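Local coordinates for methyltransferase (Geobacter sulfurreducens PCA, PDB 3C3P), which probably transfers methyl groups from S-adenosyl-L-methionine to oxygen atoms of acceptor molecules, as a Rossmann-like O-methyltransferase of unspecified substrate, at residues A[138-147]-A[181-192]. Sequence-based numbering, arbitrary orientation.
Sequences NGADVLERMN and EFNHHLSRRRDF. With EDO (1,2-ethanediol), chain L.
G139 lies over one face of the F182 ring, its CA 3.4 Å from the ring centroid and 18° off the normal, a CH-pi contact. L186 CB covers the opposite face. The next residue, A140, puts its CB 3.7 Å from the centroid of the H185 ring, almost on its normal: a second CH-pi contact, H185 lying three residues beyond F182. With chi1 at -163° and chi2 at 53°, L143 reaches CD2 to L186 CD1, 3.6 Å away, and over one face of the R189 guanidinium. R189, bent at chi3, turns that group side-on to D191: NE bonds OD1 and NH2 bonds OD2 (2.9 Å), each nearly straight, in the guanidinium plane and onto a syn lone pair. A weak NH1 bond to H185 NE2 (3.3 Å), also in plane, further fixes its rotation. A leucine in place of R189 would probably cost D191 this two-pronged partner, H185 NE2 its weak donor and L143 CD2 the flat face it rests on. No direct hydrogen bond crosses between 138-147 and 181-192; two waters bridge them instead. Water 1 donates to N138 OD1 and E181 OE1 and accepts from A140 N, while water 2 links L143 O to R189 NH2. N147 OD1, 3.6 Å from F192 CZ at the ring edge, is buried by the contact and has no hydrogen-bonding partner in the model. The axes of helices 139-146 and 181-186 approach to 9.5 Å, and both helices rest on the sheet, where V142 and F182 touch M132. The direct contact is therefore apolar and CH-pi, the polar links across it run through water, and the R189-D191 salt bridge holds the guanidinium as a platform for L143.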
ATOM      1  N   ASN A 138      10.920  14.641 -13.430  1.00 42.26           N
ATOM      2  CA  ASN A 138      10.855  13.628 -14.477  1.00 42.69           C
ATOM      3  C   ASN A 138      11.364  12.372 -13.764  1.00 41.67           C
ATOM      4  O   ASN A 138      12.547  12.244 -13.437  1.00 41.04           O
ATOM      5  CB  ASN A 138      11.705  14.036 -15.696  1.00 43.84           C
ATOM      6  CG  ASN A 138      11.766  12.969 -16.785  1.00 45.14           C
ATOM      7  OD1 ASN A 138      11.567  11.791 -16.525  1.00 47.42           O
ATOM      8  ND2 ASN A 138      12.104  13.383 -18.010  1.00 46.47           N
ATOM      9  N   GLY A 139      10.439  11.468 -13.465  1.00 40.66           N
ATOM     10  CA  GLY A 139      10.760  10.258 -12.729  1.00 39.54           C
ATOM     11  C   GLY A 139      11.946   9.458 -13.199  1.00 39.71           C
ATOM     12  O   GLY A 139      12.773   9.013 -12.387  1.00 37.93           O
ATOM     13  N   ALA A 140      12.019   9.273 -14.513  1.00 39.41           N
ATOM     14  CA  ALA A 140      13.090   8.467 -15.135  1.00 40.44           C
ATOM     15  C   ALA A 140      14.438   9.089 -14.859  1.00 40.90           C
ATOM     16  O   ALA A 140      15.421   8.407 -14.607  1.00 41.39           O
ATOM     17  CB  ALA A 140      12.878   8.319 -16.644  1.00 39.49           C
ATOM     18  N   ASP A 141      14.427  10.411 -14.873  1.00 41.97           N
ATOM     19  CA  ASP A 141      15.623  11.220 -14.631  1.00 42.38           C
ATOM     20  C   ASP A 141      16.044  11.084 -13.172  1.00 41.31           C
ATOM     21  O   ASP A 141      17.206  10.879 -12.868  1.00 40.47           O
ATOM     22  CB  ASP A 141      15.379  12.691 -15.010  1.00 43.59           C
ATOM     23  CG  ASP A 141      15.180  12.897 -16.519  1.00 45.30           C
ATOM     24  OD1 ASP A 141      15.433  11.950 -17.309  1.00 46.54           O
ATOM     25  OD2 ASP A 141      14.814  14.027 -16.936  1.00 46.93           O
ATOM     26  N   VAL A 142      15.073  11.154 -12.275  1.00 40.84           N
ATOM     27  CA  VAL A 142      15.335  11.027 -10.835  1.00 40.16           C
ATOM     28  C   VAL A 142      15.927   9.668 -10.485  1.00 40.20           C
ATOM     29  O   VAL A 142      16.860   9.545  -9.696  1.00 38.01           O
ATOM     30  CB  VAL A 142      14.027  11.204  -9.986  1.00 40.13           C
ATOM     31  CG1 VAL A 142      14.235  10.753  -8.543  1.00 40.52           C
ATOM     32  CG2 VAL A 142      13.504  12.645 -10.061  1.00 40.23           C
ATOM     33  N   LEU A 143      15.377   8.646 -11.116  1.00 40.44           N
ATOM     34  CA  LEU A 143      15.773   7.273 -10.844  1.00 41.17           C
ATOM     35  C   LEU A 143      17.152   6.968 -11.450  1.00 41.61           C
ATOM     36  O   LEU A 143      17.942   6.207 -10.890  1.00 41.83           O
ATOM     37  CB  LEU A 143      14.674   6.327 -11.357  1.00 41.62           C
ATOM     38  CG  LEU A 143      14.667   4.896 -10.838  1.00 41.69           C
ATOM     39  CD1 LEU A 143      14.688   4.948  -9.340  1.00 41.17           C
ATOM     40  CD2 LEU A 143      13.443   4.096 -11.359  1.00 40.96           C
ATOM     41  N   GLU A 144      17.466   7.602 -12.572  1.00 41.94           N
ATOM     42  CA  GLU A 144      18.763   7.363 -13.222  1.00 42.17           C
ATOM     43  C   GLU A 144      19.844   7.889 -12.309  1.00 42.04           C
ATOM     44  O   GLU A 144      20.938   7.336 -12.240  1.00 43.31           O
ATOM     45  CB  GLU A 144      18.865   8.021 -14.605  1.00 42.67           C
ATOM     46  CG  GLU A 144      20.172   7.699 -15.380  1.00 43.66           C
ATOM     47  N   ARG A 145      19.506   8.935 -11.571  1.00 41.39           N
ATOM     48  CA  ARG A 145      20.441   9.583 -10.637  1.00 41.58           C
ATOM     49  C   ARG A 145      20.474   8.956  -9.251  1.00 41.83           C
ATOM     50  O   ARG A 145      21.536   8.828  -8.639  1.00 42.00           O
ATOM     51  CB  ARG A 145      20.071  11.061 -10.444  1.00 41.55           C
HETATM   52  N   MSE A 146      19.292   8.553  -8.793  1.00 41.68           N
HETATM   53  CA  MSE A 146      19.073   8.010  -7.429  1.00 41.58           C
HETATM   54  C   MSE A 146      19.085   6.490  -7.220  1.00 41.59           C
HETATM   55  O   MSE A 146      19.241   6.028  -6.083  1.00 40.81           O
HETATM   56  CB  MSE A 146      17.702   8.508  -6.910  1.00 41.29           C
HETATM   57  CG  MSE A 146      17.530  10.038  -6.814  1.00 41.13           C
HETATM   58 SE   MSE A 146      18.773  10.896  -5.594  0.75 41.42          SE
HETATM   59  CE  MSE A 146      18.322   9.909  -3.976  1.00 39.49           C
ATOM     60  N   ASN A 147      18.913   5.711  -8.279  1.00 41.42           N
ATOM     61  CA  ASN A 147      18.850   4.258  -8.088  1.00 41.51           C
ATOM     62  C   ASN A 147      20.050   3.726  -7.295  1.00 41.14           C
ATOM     63  O   ASN A 147      19.925   2.764  -6.524  1.00 40.83           O
ATOM     64  CB  ASN A 147      18.729   3.497  -9.404  1.00 41.57           C
ATOM     65  CG  ASN A 147      18.234   2.100  -9.192  1.00 41.00           C
ATOM     66  OD1 ASN A 147      17.305   1.879  -8.422  1.00 41.11           O
ATOM     67  ND2 ASN A 147      18.810   1.153  -9.892  1.00 40.80           N
ATOM     68  N   GLU A 181       4.212  10.112 -17.952  1.00 39.46           N
ATOM     69  CA  GLU A 181       5.452   9.435 -18.404  1.00 38.16           C
ATOM     70  C   GLU A 181       6.153   8.470 -17.471  1.00 34.50           C
ATOM     71  O   GLU A 181       6.548   7.385 -17.896  1.00 31.65           O
ATOM     72  CB  GLU A 181       6.498  10.429 -18.964  1.00 40.03           C
ATOM     73  CG  GLU A 181       7.367   9.734 -20.004  1.00 42.42           C
ATOM     74  CD  GLU A 181       8.665  10.441 -20.296  1.00 44.68           C
ATOM     75  OE1 GLU A 181       9.473  10.522 -19.340  1.00 47.01           O
ATOM     76  OE2 GLU A 181       8.921  10.832 -21.477  1.00 44.89           O
ATOM     77  N   PHE A 182       6.298   8.850 -16.222  1.00 33.03           N
ATOM     78  CA  PHE A 182       7.031   7.984 -15.281  1.00 31.43           C
ATOM     79  C   PHE A 182       6.327   6.644 -15.128  1.00 30.30           C
ATOM     80  O   PHE A 182       6.958   5.603 -14.945  1.00 28.80           O
ATOM     81  CB  PHE A 182       7.281   8.702 -13.952  1.00 33.12           C
ATOM     82  CG  PHE A 182       8.189   7.951 -13.041  1.00 32.70           C
ATOM     83  CD1 PHE A 182       9.361   7.396 -13.530  1.00 33.55           C
ATOM     84  CD2 PHE A 182       7.953   7.903 -11.700  1.00 33.10           C
ATOM     85  CE1 PHE A 182      10.230   6.703 -12.678  1.00 33.56           C
ATOM     86  CE2 PHE A 182       8.817   7.230 -10.864  1.00 33.11           C
ATOM     87  CZ  PHE A 182       9.950   6.631 -11.360  1.00 32.61           C
ATOM     88  N   ASN A 183       5.002   6.672 -15.236  1.00 29.61           N
ATOM     89  CA  ASN A 183       4.222   5.449 -15.137  1.00 28.95           C
ATOM     90  C   ASN A 183       4.657   4.452 -16.209  1.00 27.66           C
ATOM     91  O   ASN A 183       4.838   3.267 -15.950  1.00 28.64           O
ATOM     92  CB  ASN A 183       2.723   5.715 -15.349  1.00 28.36           C
ATOM     93  CG  ASN A 183       2.138   6.647 -14.328  1.00 28.89           C
ATOM     94  OD1 ASN A 183       2.697   6.826 -13.244  1.00 29.76           O
ATOM     95  ND2 ASN A 183       0.982   7.224 -14.649  1.00 29.34           N
ATOM     96  N   HIS A 184       4.847   4.971 -17.416  1.00 27.36           N
ATOM     97  CA  HIS A 184       5.207   4.137 -18.590  1.00 28.35           C
ATOM     98  C   HIS A 184       6.609   3.629 -18.480  1.00 29.80           C
ATOM     99  O   HIS A 184       6.906   2.512 -18.892  1.00 31.36           O
ATOM    100  CB  HIS A 184       4.962   4.883 -19.881  1.00 28.24           C
ATOM    101  CG  HIS A 184       3.530   5.257 -20.059  1.00 28.23           C
ATOM    102  ND1 HIS A 184       2.683   4.582 -20.909  1.00 27.88           N
ATOM    103  CD2 HIS A 184       2.776   6.187 -19.423  1.00 28.52           C
ATOM    104  CE1 HIS A 184       1.484   5.131 -20.837  1.00 28.89           C
ATOM    105  NE2 HIS A 184       1.506   6.094 -19.933  1.00 28.51           N
ATOM    106  N   HIS A 185       7.461   4.462 -17.905  1.00 29.77           N
ATOM    107  CA  HIS A 185       8.856   4.090 -17.697  1.00 30.48           C
ATOM    108  C   HIS A 185       9.013   3.006 -16.636  1.00 31.49           C
ATOM    109  O   HIS A 185       9.498   1.908 -16.881  1.00 32.71           O
ATOM    110  CB  HIS A 185       9.660   5.295 -17.215  1.00 30.01           C
ATOM    111  CG  HIS A 185      11.092   4.971 -16.892  1.00 30.55           C
ATOM    112  ND1 HIS A 185      12.075   4.881 -17.861  1.00 30.71           N
ATOM    113  CD2 HIS A 185      11.698   4.694 -15.712  1.00 30.53           C
ATOM    114  CE1 HIS A 185      13.229   4.589 -17.285  1.00 32.31           C
ATOM    115  NE2 HIS A 185      13.027   4.458 -15.985  1.00 30.39           N
ATOM    116  N   LEU A 186       8.514   3.321 -15.463  1.00 32.52           N
ATOM    117  CA  LEU A 186       8.706   2.446 -14.288  1.00 34.88           C
ATOM    118  C   LEU A 186       8.065   1.092 -14.427  1.00 35.90           C
ATOM    119  O   LEU A 186       8.581   0.073 -13.909  1.00 37.50           O
ATOM    120  CB  LEU A 186       8.230   3.138 -12.999  1.00 34.19           C
ATOM    121  CG  LEU A 186       8.693   2.464 -11.713  1.00 35.13           C
ATOM    122  CD1 LEU A 186      10.212   2.467 -11.682  1.00 36.37           C
ATOM    123  CD2 LEU A 186       8.087   3.168 -10.504  1.00 35.91           C
ATOM    124  N   SER A 187       6.991   1.061 -15.189  1.00 36.54           N
ATOM    125  CA  SER A 187       6.254  -0.183 -15.394  0.50 37.52           C
ATOM    126  C   SER A 187       7.053  -1.156 -16.240  1.00 38.16           C
ATOM    127  O   SER A 187       6.788  -2.373 -16.245  1.00 39.10           O
ATOM    128  CB  SER A 187       4.904   0.081 -16.062  0.50 37.79           C
ATOM    129  OG  SER A 187       5.078   0.577 -17.370  0.50 39.24           O
ATOM    130  N   ARG A 188       8.049  -0.619 -16.937  1.00 38.27           N
ATOM    131  CA  ARG A 188       8.911  -1.415 -17.838  1.00 37.43           C
ATOM    132  C   ARG A 188      10.226  -1.773 -17.239  1.00 38.38           C
ATOM    133  O   ARG A 188      11.013  -2.525 -17.818  1.00 39.09           O
ATOM    134  CB  ARG A 188       9.136  -0.699 -19.144  1.00 37.03           C
ATOM    135  CG  ARG A 188       7.976  -0.812 -19.996  1.00 36.53           C
ATOM    136  CD  ARG A 188       8.084   0.074 -21.158  1.00 35.54           C
ATOM    137  NE  ARG A 188       7.052  -0.273 -22.115  1.00 35.78           N
ATOM    138  CZ  ARG A 188       5.799   0.130 -22.027  1.00 35.78           C
ATOM    139  NH1 ARG A 188       5.418   0.864 -20.977  1.00 37.27           N
ATOM    140  NH2 ARG A 188       4.948  -0.234 -22.972  1.00 34.49           N
ATOM    141  N   ARG A 189      10.449  -1.247 -16.061  1.00 38.92           N
ATOM    142  CA  ARG A 189      11.687  -1.535 -15.341  1.00 39.39           C
ATOM    143  C   ARG A 189      11.587  -2.872 -14.647  1.00 39.16           C
ATOM    144  O   ARG A 189      10.979  -3.014 -13.580  1.00 38.17           O
ATOM    145  CB  ARG A 189      12.045  -0.397 -14.442  1.00 40.62           C
ATOM    146  CG  ARG A 189      12.519   0.631 -15.389  1.00 41.66           C
ATOM    147  CD  ARG A 189      13.265   1.673 -14.784  1.00 42.56           C
ATOM    148  NE  ARG A 189      14.365   1.156 -13.995  1.00 42.51           N
ATOM    149  CZ  ARG A 189      15.396   1.903 -13.668  1.00 41.12           C
ATOM    150  NH1 ARG A 189      15.468   3.117 -14.179  1.00 41.15           N
ATOM    151  NH2 ARG A 189      16.353   1.414 -12.910  1.00 40.80           N
ATOM    152  N   ARG A 190      12.263  -3.841 -15.259  1.00 37.17           N
ATOM    153  CA  ARG A 190      12.241  -5.220 -14.750  0.50 37.59           C
ATOM    154  C   ARG A 190      12.875  -5.373 -13.381  1.00 36.51           C
ATOM    155  O   ARG A 190      12.778  -6.425 -12.764  1.00 37.48           O
ATOM    156  CB  ARG A 190      12.884  -6.224 -15.725  0.50 38.54           C
ATOM    157  CG  ARG A 190      12.085  -6.482 -17.003  0.50 39.18           C
ATOM    158  CD  ARG A 190      12.579  -7.773 -17.622  0.50 39.62           C
ATOM    159  NE  ARG A 190      11.913  -8.171 -18.859  0.50 40.31           N
ATOM    160  CZ  ARG A 190      11.073  -7.418 -19.562  0.50 40.67           C
ATOM    161  NH1 ARG A 190      10.818  -6.168 -19.201  0.50 40.55           N
ATOM    162  NH2 ARG A 190      10.532  -7.911 -20.674  0.50 40.89           N
ATOM    163  N   ASP A 191      13.516  -4.309 -12.928  1.00 34.77           N
ATOM    164  CA  ASP A 191      14.190  -4.275 -11.625  1.00 33.62           C
ATOM    165  C   ASP A 191      13.263  -3.787 -10.526  1.00 31.84           C
ATOM    166  O   ASP A 191      13.600  -3.828  -9.351  1.00 30.21           O
ATOM    167  CB  ASP A 191      15.490  -3.480 -11.640  1.00 34.65           C
ATOM    168  CG  ASP A 191      15.355  -2.096 -12.224  1.00 35.65           C
ATOM    169  OD1 ASP A 191      14.415  -1.845 -13.013  1.00 36.30           O
ATOM    170  OD2 ASP A 191      16.245  -1.283 -11.904  1.00 35.58           O
ATOM    171  N   PHE A 192      12.077  -3.378 -10.952  1.00 31.26           N
ATOM    172  CA  PHE A 192      11.003  -2.938 -10.042  1.00 29.23           C
ATOM    173  C   PHE A 192       9.677  -3.635 -10.267  1.00 28.66           C
ATOM    174  O   PHE A 192       9.338  -4.045 -11.373  1.00 28.67           O
ATOM    175  CB  PHE A 192      10.730  -1.437 -10.181  1.00 28.97           C
ATOM    176  CG  PHE A 192      11.783  -0.576  -9.596  1.00 28.43           C
ATOM    177  CD1 PHE A 192      12.905  -0.230 -10.326  1.00 28.24           C
ATOM    178  CD2 PHE A 192      11.647  -0.081  -8.312  1.00 28.87           C
ATOM    179  CE1 PHE A 192      13.881   0.577  -9.789  1.00 28.72           C
ATOM    180  CE2 PHE A 192      12.638   0.701  -7.757  1.00 29.41           C
ATOM    181  CZ  PHE A 192      13.756   1.047  -8.518  1.00 28.90           C
TER
HETATM  182  C1  EDO L 218       7.443  -6.249 -12.555  1.00 42.34           C
HETATM  183  O1  EDO L 218       8.704  -6.840 -12.303  1.00 42.91           O
HETATM  184  C2  EDO L 218       6.532  -7.017 -13.513  1.00 42.11           C
HETATM  185  O2  EDO L 218       5.274  -7.341 -12.909  1.00 39.68           O
HETATM  186  O   HOH W   1       9.733   9.779 -16.388  1.00 46.06           O
HETATM  187  O   HOH W   2      18.368   3.870 -12.824  1.00 58.83           O